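Iron-regulated ABC transporter siderophore-binding protein SirA (Staphylococcus aureus subsp. aureus, PDB 3MWF) binds the iron siderophore staphyloferrin B and probably hands it to an ABC transporter for iron uptake. Local coordinates at residues M123-L127 with G128-E132; K138-D141 with D142-A146; A145-Q148 with K149-A153; D286-K290 with L291-K295. One frame throughout, in Å; residues are numbered along the deposited sequence. Where two conformers were deposited one is given.

Contact 1 (M123-L127 with G128-E132); sequences MGKAL and GKEKE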
loop_
_atom_site.group_PDB
_atom_site.type_symbol
_atom_site.label_atom_id
_atom_site.label_comp_id
_atom_site.label_asym_id
_atom_site.label_seq_id
_atom_site.Cartn_x
_atom_site.Cartn_y
_atom_site.Cartn_z
ATOM N N MET A 123 5.613 -9.157 -11.241
ATOM C CA MET A 123 4.878 -8.857 -12.458
ATOM C C MET A 123 5.814 -8.589 -13.619
ATOM O O MET A 123 5.487 -8.945 -14.761
ATOM C CB MET A 123 3.877 -7.726 -12.232
ATOM C CG MET A 123 2.723 -8.156 -11.331
ATOM S SD MET A 123 1.460 -6.896 -11.052
ATOM C CE MET A 123 0.820 -6.748 -12.723
ATOM N N GLY A 124 6.986 -8.029 -13.321
ATOM C CA GLY A 124 8.029 -7.845 -14.334
ATOM C C GLY A 124 8.369 -9.189 -14.981
ATOM O O GLY A 124 8.408 -9.311 -16.221
ATOM N N LYS A 125 8.597 -10.198 -14.141
ATOM C CA LYS A 125 8.926 -11.543 -14.623
ATOM C C LYS A 125 7.765 -12.199 -15.390
ATOM O O LYS A 125 7.965 -12.767 -16.462
ATOM C CB LYS A 125 9.397 -12.437 -13.476
ATOM C CG LYS A 125 10.023 -13.746 -13.958
ATOM C CD LYS A 125 10.906 -14.395 -12.890
ATOM C CE LYS A 125 11.348 -15.813 -13.299
ATOM N NZ LYS A 125 12.059 -15.854 -14.624
ATOM N N ALA A 126 6.556 -12.090 -14.836
ATOM C CA ALA A 126 5.389 -12.738 -15.391
ATOM C C ALA A 126 5.011 -12.144 -16.736
ATOM O O ALA A 126 4.543 -12.873 -17.632
ATOM C CB ALA A 126 4.207 -12.656 -14.405
ATOM N N LEU A 127 5.230 -10.842 -16.883
ATOM C CA LEU A 127 4.801 -10.103 -18.082
ATOM C C LEU A 127 5.866 -9.985 -19.173
ATOM O O LEU A 127 5.578 -9.438 -20.255
ATOM C CB LEU A 127 4.312 -8.695 -17.711
ATOM C CG LEU A 127 2.988 -8.617 -16.945
ATOM C CD1 LEU A 127 2.821 -7.224 -16.344
ATOM C CD2 LEU A 127 1.859 -8.910 -17.897
ATOM N N GLY A 128 7.064 -10.495 -18.890
ATOM C CA GLY A 128 8.256 -10.270 -19.720
ATOM C C GLY A 128 8.582 -8.787 -19.807
ATOM O O GLY A 128 8.885 -8.263 -20.889
ATOM N N LYS A 129 8.479 -8.101 -18.670
ATOM C CA LYS A 129 8.811 -6.683 -18.568
ATOM C C LYS A 129 9.869 -6.464 -17.474
ATOM O O LYS A 129 9.806 -5.487 -16.708
ATOM C CB LYS A 129 7.555 -5.857 -18.265
ATOM C CG LYS A 129 6.474 -5.899 -19.336
ATOM C CD LYS A 129 6.782 -5.025 -20.530
ATOM C CE LYS A 129 5.604 -5.024 -21.477
ATOM N NZ LYS A 129 5.967 -4.407 -22.775
ATOM N N GLU A 130 10.847 -7.366 -17.416
ATOM C CA GLU A 130 11.881 -7.327 -16.379
ATOM C C GLU A 130 12.715 -6.056 -16.395
ATOM O O GLU A 130 12.977 -5.474 -15.335
ATOM C CB GLU A 130 12.792 -8.552 -16.461
ATOM C CG GLU A 130 12.130 -9.802 -15.911
ATOM C CD GLU A 130 13.028 -11.014 -15.953
ATOM O OE1 GLU A 130 14.147 -10.946 -15.400
ATOM O OE2 GLU A 130 12.608 -12.041 -16.529
ATOM N N LYS A 131 13.103 -5.613 -17.594
ATOM C CA LYS A 131 13.884 -4.389 -17.730
ATOM C C LYS A 131 13.050 -3.176 -17.295
ATOM O O LYS A 131 13.554 -2.288 -16.609
ATOM C CB LYS A 131 14.402 -4.236 -19.178
ATOM C CG LYS A 131 15.045 -2.889 -19.537
ATOM C CD LYS A 131 16.377 -2.651 -18.836
ATOM C CE LYS A 131 17.348 -1.852 -19.721
ATOM N NZ LYS A 131 16.705 -0.692 -20.404
ATOM N N GLU A 132 11.780 -3.145 -17.684
ATOM C CA GLU A 132 10.877 -2.061 -17.268
ATOM C C GLU A 132 10.741 -2.022 -15.737
ATOM O O GLU A 132 10.818 -0.960 -15.132
ATOM C CB GLU A 132 9.496 -2.220 -17.909
ATOM C CG GLU A 132 9.463 -1.953 -19.432
ATOM C CD GLU A 132 9.957 -3.121 -20.289
ATOM O OE1 GLU A 132 10.386 -4.179 -19.769
ATOM O OE2 GLU A 132 9.933 -2.974 -21.530
#
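K125 and E130 run side by side, pointing the same way, across a Schellman motif that ends helix 116-127 and turns the chain into helix 130-155. The evidence for the motif is the positive phi of G128 (60°) together with two backbone bonds reaching back into the last turn. The firmer is K129 N to G124 O at 2.7 Å, its donor lying in the carbonyl plane; the second, G128 N to K125 O at 3.4 Å, is weak. Because K129 takes the carbonyl of G124 and is also the N-cap residue of the next helix, the closing bond of one helix falls on the opening residue of the other. G124 CA and E130 CA lie 4.4 Å apart, so the two backbones pack directly on each other. E130 CG lies 3.9 Å from K125 CA and also near G124 O. On K125, a first torsion of -168° puts CG opposite the backbone N, and the chain runs on nearly straight until it bends at its last torsion. Its NZ stays 4.3 Å from E130 OE2, too far for a salt bridge, though the opposite charges probably attract across this exposed surface. The inner face is apolar: L127 packs on L38 of the loop after helix 29-37 and also reaches L86 of strand 86-90. The far end of K129 bends away, but its CG, set beside its own backbone N by a first torsion of -63°, lies 3.9 Å from L127 CB.

Contact 2 (K138-D141 with D142-A146); sequences KKYD and DKVAA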
loop_
_atom_site.group_PDB
_atom_site.type_symbol
_atom_site.label_atom_id
_atom_site.label_comp_id
_atom_site.label_asym_id
_atom_site.label_seq_id
_atom_site.Cartn_x
_atom_site.Cartn_y
_atom_site.Cartn_z
ATOM N N LYS A 138 14.628 1.224 -9.837
ATOM C CA LYS A 138 15.764 2.163 -9.792
ATOM C C LYS A 138 15.287 3.605 -9.552
ATOM O O LYS A 138 15.857 4.307 -8.725
ATOM C CB LYS A 138 16.613 2.062 -11.078
ATOM C CG LYS A 138 17.819 3.004 -11.151
ATOM C CD LYS A 138 19.039 2.470 -10.391
ATOM C CE LYS A 138 19.957 1.603 -11.246
ATOM N NZ LYS A 138 19.456 0.187 -11.409
ATOM N N LYS A 139 14.243 4.031 -10.266
ATOM C CA LYS A 139 13.652 5.348 -10.078
ATOM C C LYS A 139 13.161 5.570 -8.631
ATOM O O LYS A 139 13.325 6.660 -8.069
ATOM C CB LYS A 139 12.496 5.551 -11.075
ATOM C CG LYS A 139 11.924 6.943 -11.078
ATOM C CD LYS A 139 11.400 7.363 -12.478
ATOM C CE LYS A 139 9.879 7.553 -12.481
ATOM N NZ LYS A 139 9.107 6.258 -12.466
ATOM N N TYR A 140 12.537 4.546 -8.045
ATOM C CA TYR A 140 12.103 4.654 -6.667
ATOM C C TYR A 140 13.303 4.770 -5.714
ATOM O O TYR A 140 13.322 5.630 -4.831
ATOM C CB TYR A 140 11.184 3.478 -6.270
ATOM C CG TYR A 140 10.872 3.428 -4.781
ATOM C CD1 TYR A 140 9.869 4.224 -4.222
ATOM C CD2 TYR A 140 11.567 2.559 -3.944
ATOM C CE1 TYR A 140 9.608 4.188 -2.844
ATOM C CE2 TYR A 140 11.305 2.510 -2.593
ATOM C CZ TYR A 140 10.323 3.301 -2.056
ATOM O OH TYR A 140 10.081 3.217 -0.711
ATOM N N ASP A 141 14.289 3.908 -5.907
ATOM C CA ASP A 141 15.497 3.904 -5.074
ATOM C C ASP A 141 16.215 5.246 -5.126
ATOM O O ASP A 141 16.655 5.766 -4.087
ATOM C CB ASP A 141 16.440 2.793 -5.514
ATOM C CG ASP A 141 15.981 1.420 -5.082
ATOM O OD1 ASP A 141 15.050 1.291 -4.232
ATOM O OD2 ASP A 141 16.573 0.446 -5.594
ATOM N N ASP A 142 16.294 5.828 -6.329
ATOM C CA ASP A 142 16.860 7.164 -6.490
ATOM C C ASP A 142 16.114 8.216 -5.691
ATOM O O ASP A 142 16.724 9.049 -5.034
ATOM C CB ASP A 142 16.940 7.561 -7.968
ATOM C CG ASP A 142 18.010 6.792 -8.717
ATOM O OD1 ASP A 142 18.911 6.192 -8.083
ATOM O OD2 ASP A 142 17.950 6.777 -9.960
ATOM N N LYS A 143 14.780 8.150 -5.731
ATOM C CA LYS A 143 13.952 9.104 -5.034
ATOM C C LYS A 143 14.114 8.951 -3.524
ATOM O O LYS A 143 14.144 9.949 -2.791
ATOM C CB LYS A 143 12.486 8.955 -5.449
ATOM C CG LYS A 143 11.691 10.172 -5.131
ATOM C CD LYS A 143 10.336 10.191 -5.849
ATOM C CE LYS A 143 9.475 11.331 -5.341
ATOM N NZ LYS A 143 9.881 12.627 -5.937
ATOM N N VAL A 144 14.214 7.699 -3.079
ATOM C CA VAL A 144 14.457 7.386 -1.668
ATOM C C VAL A 144 15.814 7.955 -1.224
ATOM O O VAL A 144 15.879 8.676 -0.226
ATOM C CB VAL A 144 14.393 5.863 -1.403
ATOM C CG1 VAL A 144 14.932 5.523 -0.011
ATOM C CG2 VAL A 144 12.945 5.408 -1.503
ATOM N N ALA A 145 16.860 7.666 -1.989
ATOM C CA ALA A 145 18.214 8.188 -1.675
ATOM C C ALA A 145 18.230 9.714 -1.569
ATOM O O ALA A 145 18.805 10.273 -0.620
ATOM C CB ALA A 145 19.257 7.686 -2.705
ATOM N N ALA A 146 17.599 10.392 -2.526
ATOM C CA ALA A 146 17.481 11.853 -2.493
ATOM C C ALA A 146 16.701 12.346 -1.289
ATOM O O ALA A 146 17.048 13.358 -0.690
ATOM C CB ALA A 146 16.824 12.376 -3.788
#
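Y140 and V144, one turn apart on helix 130-155, meet by a CH-pi contact. From CB, a first torsion of 171° swings the tyrosine ring forward along the helix, where V144 CG2 meets its face. The approach starts at CD2, 4.0 Å from V144 CG2, and CE2 comes closer. The nearest approach is at CZ, 3.4 Å from that same methyl. CG2 thus lies over one ring face, 3.6 Å from the centroid and 23° off the normal, displaced toward the phenol end. At the tip, OH lies 3.7 Å from V144 CG2 and hydrogen-bonds D187 OD2, while the ring also meets F116 edge-to-face and touches S280 and I284 of helix 277-290. V144 CG2 rests on backbone as well, 3.4 Å from Y140 O, and V144 N donates to that oxygen at 2.9 Å. On the outward side, D142 N bonds K138 O, and the carboxylate of D142 lies near the aliphatic CG of K138, whose NZ bends off and remains 6.9 Å from D142 OD1. The chemistry is therefore divided by side: an aromatic-methyl pair with a tethered hydroxyl on the buried side; beside it, K143 in a salt bridge with D285 and K139 in a hydrogen bond to Y277 OH, both on helix 277-290; and an exposed D142 whose attraction to K138 is probably weak at such a separation.

Contact 3 (A145-Q148 with K149-A153); sequences AAFQ and KDAKA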
loop_
_atom_site.group_PDB
_atom_site.type_symbol
_atom_site.label_atom_id
_atom_site.label_comp_id
_atom_site.label_asym_id
_atom_site.label_seq_id
_atom_site.Cartn_x
_atom_site.Cartn_y
_atom_site.Cartn_z
ATOM N N ALA A 145 16.860 7.666 -1.989
ATOM C CA ALA A 145 18.214 8.188 -1.675
ATOM C C ALA A 145 18.230 9.714 -1.569
ATOM O O ALA A 145 18.805 10.273 -0.620
ATOM C CB ALA A 145 19.257 7.686 -2.705
ATOM N N ALA A 146 17.599 10.392 -2.526
ATOM C CA ALA A 146 17.481 11.853 -2.493
ATOM C C ALA A 146 16.701 12.346 -1.289
ATOM O O ALA A 146 17.048 13.358 -0.690
ATOM C CB ALA A 146 16.824 12.376 -3.788
ATOM N N PHE A 147 15.627 11.634 -0.924
ATOM C CA PHE A 147 14.876 12.044 0.240
ATOM C C PHE A 147 15.719 11.978 1.523
ATOM O O PHE A 147 15.654 12.883 2.369
ATOM C CB PHE A 147 13.603 11.204 0.438
ATOM C CG PHE A 147 12.810 11.640 1.653
ATOM C CD1 PHE A 147 11.854 12.652 1.552
ATOM C CD2 PHE A 147 13.070 11.078 2.918
ATOM C CE1 PHE A 147 11.147 13.083 2.662
ATOM C CE2 PHE A 147 12.363 11.519 4.046
ATOM C CZ PHE A 147 11.407 12.512 3.923
ATOM N N GLN A 148 16.464 10.894 1.671
ATOM C CA GLN A 148 17.337 10.711 2.845
ATOM C C GLN A 148 18.357 11.856 2.945
ATOM O O GLN A 148 18.544 12.421 4.026
ATOM C CB GLN A 148 18.038 9.366 2.778
ATOM C CG GLN A 148 17.046 8.214 3.035
ATOM C CD GLN A 148 17.713 6.915 3.340
ATOM O OE1 GLN A 148 17.213 5.843 2.982
ATOM N NE2 GLN A 148 18.851 6.983 4.018
ATOM N N LYS A 149 18.941 12.225 1.809
ATOM C CA LYS A 149 19.871 13.372 1.764
ATOM C C LYS A 149 19.216 14.686 2.198
ATOM O O LYS A 149 19.760 15.404 3.036
ATOM C CB LYS A 149 20.513 13.518 0.374
ATOM C CG LYS A 149 21.410 12.365 -0.046
ATOM C CD LYS A 149 22.225 12.750 -1.310
ATOM C CE LYS A 149 22.525 11.562 -2.233
ATOM N NZ LYS A 149 22.826 10.299 -1.510
ATOM N N ASP A 150 18.040 14.990 1.651
ATOM C CA ASP A 150 17.320 16.211 1.962
ATOM C C ASP A 150 16.808 16.234 3.407
ATOM O O ASP A 150 16.762 17.292 4.046
ATOM C CB ASP A 150 16.153 16.401 0.982
ATOM C CG ASP A 150 16.612 16.527 -0.473
ATOM O OD1 ASP A 150 17.773 16.949 -0.703
ATOM O OD2 ASP A 150 15.823 16.212 -1.393
ATOM N N ALA A 151 16.425 15.057 3.922
ATOM C CA ALA A 151 15.967 14.957 5.304
ATOM C C ALA A 151 17.110 15.202 6.307
ATOM O O ALA A 151 16.946 15.961 7.275
ATOM C CB ALA A 151 15.307 13.592 5.546
ATOM N N LYS A 152 18.251 14.569 6.049
ATOM C CA LYS A 152 19.480 14.769 6.838
ATOM C C LYS A 152 19.897 16.251 6.822
ATOM O O LYS A 152 20.210 16.836 7.864
ATOM C CB LYS A 152 20.594 13.853 6.304
ATOM C CG LYS A 152 21.917 13.792 7.110
ATOM C CD LYS A 152 21.711 13.449 8.591
ATOM C CE LYS A 152 23.046 13.384 9.333
ATOM N NZ LYS A 152 22.844 13.449 10.805
ATOM N N ALA A 153 19.839 16.868 5.649
ATOM C CA ALA A 153 20.165 18.301 5.521
ATOM C C ALA A 153 19.249 19.197 6.360
ATOM O O ALA A 153 19.727 20.152 6.984
ATOM C CB ALA A 153 20.173 18.731 4.047
#
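A first torsion of 180° sets the F147 ring opposite its backbone N and carries it along helix 130-155 toward A151, while D150, at -61°, keeps CG beside its own N and turns its carboxylate back over the preceding turn. The first arrangement brings F147 CE2 to 3.9 Å from A151 CB, an oblique approach that is apolar packing. A151 CB is also pressed against the backbone, 3.3 Å from F147 O, and A151 N donates to that carbonyl at 2.8 Å. In the second, D150 OD2 comes within 3.2 Å of A146 O; both atoms are acceptors, so this is mere proximity, while D150 N supplies the bond to A146 O at 3.0 Å. The carboxylate is satisfied from the C-terminal region: OD2 hydrogen-bonds Y288 OH, and OD1 has a weak bond from Q296. On the outer surface, K149 CG packs 3.4 Å from A145 O. The inner side of this helix thus faces the end of helix 277-290, where F147 meets the Y288 ring edge-to-face, touches I284 and L287, and also reaches L188, just after helix 179-187, and I293, just after helix 277-290.

Contact 4 (D286-K290 with L291-K295); sequences DLYEK and LNIEK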
loop_
_atom_site.group_PDB
_atom_site.type_symbol
_atom_site.label_atom_id
_atom_site.label_comp_id
_atom_site.label_asym_id
_atom_site.label_seq_id
_atom_site.Cartn_x
_atom_site.Cartn_y
_atom_site.Cartn_z
ATOM N N ASP A 286 4.538 13.922 -1.087
ATOM C CA ASP A 286 3.718 14.392 0.026
ATOM C C ASP A 286 4.565 14.748 1.241
ATOM O O ASP A 286 4.327 15.765 1.891
ATOM C CB ASP A 286 2.693 13.332 0.428
ATOM C CG ASP A 286 1.431 13.394 -0.399
ATOM O OD1 ASP A 286 1.340 14.273 -1.279
ATOM O OD2 ASP A 286 0.527 12.555 -0.161
ATOM N N LEU A 287 5.540 13.895 1.543
ATOM C CA LEU A 287 6.443 14.109 2.666
ATOM C C LEU A 287 7.275 15.390 2.535
ATOM O O LEU A 287 7.390 16.136 3.500
ATOM C CB LEU A 287 7.358 12.906 2.842
ATOM C CG LEU A 287 6.680 11.654 3.397
ATOM C CD1 LEU A 287 7.679 10.517 3.297
ATOM C CD2 LEU A 287 6.203 11.871 4.843
ATOM N N TYR A 288 7.813 15.662 1.349
ATOM C CA TYR A 288 8.509 16.948 1.139
ATOM C C TYR A 288 7.605 18.117 1.509
ATOM O O TYR A 288 8.027 19.058 2.191
ATOM C CB TYR A 288 8.971 17.083 -0.301
ATOM C CG TYR A 288 10.282 16.413 -0.612
ATOM C CD1 TYR A 288 11.496 17.007 -0.256
ATOM C CD2 TYR A 288 10.317 15.210 -1.293
ATOM C CE1 TYR A 288 12.698 16.402 -0.569
ATOM C CE2 TYR A 288 11.500 14.595 -1.621
ATOM C CZ TYR A 288 12.704 15.189 -1.245
ATOM O OH TYR A 288 13.872 14.558 -1.579
ATOM N N GLU A 289 6.341 18.047 1.092
ATOM C CA GLU A 289 5.373 19.106 1.379
ATOM C C GLU A 289 4.946 19.178 2.852
ATOM O O GLU A 289 5.005 20.250 3.456
ATOM C CB GLU A 289 4.147 18.936 0.469
ATOM C CG GLU A 289 3.153 20.048 0.531
ATOM C CD GLU A 289 1.854 19.636 -0.115
ATOM O OE1 GLU A 289 1.890 19.382 -1.333
ATOM O OE2 GLU A 289 0.827 19.531 0.596
ATOM N N LYS A 290 4.527 18.050 3.426
ATOM C CA LYS A 290 3.995 18.037 4.780
ATOM C C LYS A 290 5.090 18.318 5.808
ATOM O O LYS A 290 4.796 18.868 6.869
ATOM C CB LYS A 290 3.277 16.712 5.122
ATOM C CG LYS A 290 2.025 16.382 4.254
ATOM C CD LYS A 290 0.916 17.420 4.325
ATOM C CE LYS A 290 -0.314 16.984 3.466
ATOM N NZ LYS A 290 -0.110 17.139 1.998
ATOM N N LEU A 291 6.326 17.951 5.479
ATOM C CA LEU A 291 7.462 18.157 6.395
ATOM C C LEU A 291 8.249 19.444 6.111
ATOM O O LEU A 291 9.201 19.760 6.830
ATOM C CB LEU A 291 8.394 16.939 6.390
ATOM C CG LEU A 291 7.739 15.657 6.934
ATOM C CD1 LEU A 291 8.748 14.558 6.967
ATOM C CD2 LEU A 291 7.230 15.932 8.325
ATOM N N ASN A 292 7.843 20.160 5.061
ATOM C CA ASN A 292 8.529 21.376 4.625
ATOM C C ASN A 292 10.031 21.128 4.482
ATOM O O ASN A 292 10.846 21.798 5.122
ATOM C CB ASN A 292 8.239 22.523 5.596
ATOM C CG ASN A 292 8.719 23.863 5.075
ATOM O OD1 ASN A 292 8.710 24.109 3.870
ATOM N ND2 ASN A 292 9.136 24.734 5.983
ATOM N N ILE A 293 10.376 20.129 3.665
ATOM C CA ILE A 293 11.751 19.759 3.381
ATOM C C ILE A 293 12.118 20.303 2.000
ATOM O O ILE A 293 11.401 20.088 1.030
ATOM C CB ILE A 293 11.942 18.215 3.390
ATOM C CG1 ILE A 293 11.649 17.639 4.784
ATOM C CG2 ILE A 293 13.340 17.826 2.904
ATOM C CD1 ILE A 293 11.597 16.094 4.810
ATOM N N GLU A 294 13.229 21.023 1.924
ATOM C CA GLU A 294 13.710 21.547 0.654
ATOM C C GLU A 294 14.317 20.441 -0.195
ATOM O O GLU A 294 15.193 19.690 0.269
ATOM C CB GLU A 294 14.738 22.646 0.900
ATOM C CG GLU A 294 14.666 23.768 -0.108
ATOM C CD GLU A 294 14.954 25.101 0.531
ATOM O OE1 GLU A 294 14.049 25.959 0.518
ATOM O OE2 GLU A 294 16.069 25.278 1.075
ATOM N N LYS A 295 13.843 20.344 -1.439
ATOM C CA LYS A 295 14.322 19.325 -2.383
ATOM C C LYS A 295 15.769 19.565 -2.780
ATOM O O LYS A 295 16.343 18.797 -3.557
ATOM C CB LYS A 295 13.436 19.247 -3.630
ATOM C CG LYS A 295 12.078 18.595 -3.405
ATOM C CD LYS A 295 11.521 18.014 -4.700
ATOM C CE LYS A 295 10.192 17.317 -4.468
ATOM N NZ LYS A 295 9.167 18.250 -3.889
#
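The Y288 ring has K295 laid across one face and two backbone oxygens, I293 O and E294 O, at its edge. K295 CG sits 3.8 Å from the ring centroid and only 20° off its normal, a CH-pi contact displaced toward the CD1-CE1 side. Further along the lysine, the bend at the last torsion sets NZ over the CB-CG end of the ring, 4.5 Å from the centroid and 34° off the normal, so the cation-pi interaction is off-centre. I293 O lies in the ring plane, 3.3 Å from Y288 CD1, where the positive rim of the ring could favour it; E294 O lies nearer CE1. From the side of the plane away from K295, I293 CG2 approaches the rim, 3.7 Å from Y288 CD1. Helix 130-155 lies at the hydroxyl end of the ring. On the other flank, L291 is four residues on from L287; L287 CD2 and L291 CD1 are 4.3 Å apart, and L291 and L287 face the core at strand 222-227, on H222 and F224 respectively. K290 NZ forms a salt bridge with E289 OE2, which it meets from above the carboxylate plane. Backbone bonds close the helix: I293 N reaches Y288 O on a lone pair at 3.0 Å, and N292 N reaches E289 O at 3.3 Å, from well above that carbonyl's plane. With N292 at positive phi (50°), these two bonds define a Schellman motif at the end of helix 277-290, from which the C-terminal tail turns back across Y288.

In the fold
Contacts 1, 2 and 3 follow in order along helix 130-155, from its N-cap to near its end; contacts 2 and 3 share A145 and A146, with centres 11 Å apart, whereas contacts 1 and 3 are about 30 Å apart between centres. Contact 1 packs against strand 86-90 of the six-stranded sheet. Contact 4 closes helix 277-290 beside strand 222-227 of the five-stranded sheet, and its centre lies about 11 Å from that of contact 3, which it touches. The long helix thus spans both sheet-bearing lobes, the arrangement known from siderophore-binding proteins of this family, in which such a backbone helix probably limits domain movement around the ligand.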